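Local coordinates for protein split-soret cytochrome C (Desulfovibrio desulfuricans, PDB 1H21) that carries two haem c groups and an iron-sulfur centre per subunit, serves in electron transport and may take part in sulfate reduction, at the interface of chains A and B. Sequence-based numbering; all coordinates share one arbitrary frame. Chains: chain A/B, Split-soret cytochrome C.

The interface of chains A and B. Residues chain A 109-110, 113, 117, 145; chain B 79, 82, 84.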
# COMPACT_ATOMS: atom_id res chain seq x y z
N VAL A 109 -0.70 14.03 -1.10
CA VAL A 109 -0.61 12.83 -0.27
C VAL A 109 0.06 13.18 1.07
O VAL A 109 -0.27 12.61 2.11
CB VAL A 109 0.20 11.73 -1.00
CG1 VAL A 109 0.49 10.55 -0.07
CG2 VAL A 109 -0.57 11.29 -2.22
N ASN A 110 0.98 14.14 1.05
CA ASN A 110 1.66 14.54 2.28
C ASN A 110 0.65 15.10 3.26
O ASN A 110 0.71 14.81 4.46
CB ASN A 110 2.73 15.59 2.01
CG ASN A 110 4.02 15.00 1.46
OD1 ASN A 110 4.19 13.78 1.43
ND2 ASN A 110 4.93 15.85 1.02
N PHE A 113 -1.75 12.11 4.38
CA PHE A 113 -1.03 11.23 5.30
C PHE A 113 -0.62 11.87 6.65
O PHE A 113 -0.80 11.24 7.69
CB PHE A 113 0.18 10.60 4.60
CG PHE A 113 -0.18 9.51 3.60
CD1 PHE A 113 -1.48 9.37 3.13
CD2 PHE A 113 0.79 8.64 3.14
CE1 PHE A 113 -1.81 8.38 2.20
CE2 PHE A 113 0.47 7.65 2.21
CZ PHE A 113 -0.83 7.52 1.75
N GLU A 117 -1.90 10.82 10.56
CA GLU A 117 -1.05 10.50 11.70
C GLU A 117 -1.40 11.27 12.99
O GLU A 117 -1.37 10.70 14.09
CB GLU A 117 0.41 10.78 11.38
CG GLU A 117 1.06 9.97 10.25
CD GLU A 117 2.54 10.33 10.09
OE1 GLU A 117 2.93 11.47 10.43
OE2 GLU A 117 3.32 9.47 9.64
N VAL A 145 0.50 5.65 9.41
CA VAL A 145 -0.28 5.48 8.21
C VAL A 145 -0.45 3.97 7.97
O VAL A 145 -1.28 3.53 7.17
CB VAL A 145 0.50 6.21 7.11
CG1 VAL A 145 0.46 5.49 5.82
CG2 VAL A 145 -0.01 7.63 6.97
N ILE B 79 4.47 4.57 -1.89
CA ILE B 79 3.37 5.54 -1.96
C ILE B 79 3.83 6.98 -1.73
O ILE B 79 3.96 7.46 -0.59
CB ILE B 79 2.20 5.26 -1.00
CG1 ILE B 79 1.69 3.83 -1.17
CG2 ILE B 79 1.08 6.27 -1.29
CD1 ILE B 79 0.46 3.51 -0.31
N TRP B 82 6.52 7.65 0.85
CA TRP B 82 6.23 7.41 2.25
C TRP B 82 6.86 6.15 2.83
O TRP B 82 6.96 6.02 4.04
CB TRP B 82 4.73 7.45 2.49
CG TRP B 82 4.29 8.87 2.75
CD1 TRP B 82 4.26 9.90 1.85
CD2 TRP B 82 3.97 9.43 4.03
NE1 TRP B 82 3.94 11.07 2.50
CE2 TRP B 82 3.76 10.81 3.83
CE3 TRP B 82 3.84 8.91 5.32
CZ2 TRP B 82 3.45 11.67 4.88
CZ3 TRP B 82 3.53 9.77 6.36
CH2 TRP B 82 3.34 11.14 6.13
N THR B 84 5.88 2.89 2.60
CA THR B 84 5.02 1.86 3.11
C THR B 84 5.14 0.59 2.24
O THR B 84 6.26 0.18 1.94
CB THR B 84 3.59 2.39 3.23
OG1 THR B 84 3.03 2.59 1.93
CG2 THR B 84 3.60 3.72 3.97
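B:Trp82 lays its indole against the helix 102-118 of chain A, where the edge of the A:Phe113 ring meets one face of the indole. The two ring systems stand 79° apart in an edge-to-face contact. The phenyl edge at CD2 of A:Phe113 sits 3.4 Å from CD2 of B:Trp82, above the indole and offset toward its rim. The CB methylene of A:Phe113 lies over the six-membered ring of B:Trp82, 3.5 Å from its centroid, and adds a CH-pi contact on the same face. CG of A:Phe113 is anti to its carbonyl carbon (chi1 -74°), which brings both CB and the ring edge onto the indole.

A hydrogen bond at the rim, together with the phenyl contact, should hold the rotation of the indole. NE1 of B:Trp82 donates to the side-chain amide oxygen OD1 of A:Asn110 at 2.9 Å. The bond is nearly straight, 164° at the hydrogen, and lies in the carbonyl plane and close to the plane of the indole. The face turned to A:Phe113 meets carbon atoms, while the ring N-H is satisfied at the rim.

A:Glu117 stands at the opposite rim, its carboxylate carbon CD in the plane of the indole by the six-membered ring. Its carboxylate oxygen OE2 comes within 3.3 Å of CZ3 of B:Trp82, with the carboxylate steeply turned against the ring. A:Asn110 and A:Glu117 thus flank the indole from one helix, with A:Phe113 between them in sequence.

B:Ile79 closes on the far end of the phenyl ring. Its CG2 methyl is 3.8 Å from CZ of A:Phe113. Within chain A, CG1 of A:Val109 lies over the centre of one phenyl face and backs the ring. A:Val145 and B:Thr84 make a looser methyl contact at the margin.

The patch belongs to the two-fold interface of the homodimer and has a twin with the chains exchanged. Residues one and two turns apart on the helix 102-118 receive B:Trp82, which projects from a loop just beyond the 3-10 helix 69-78.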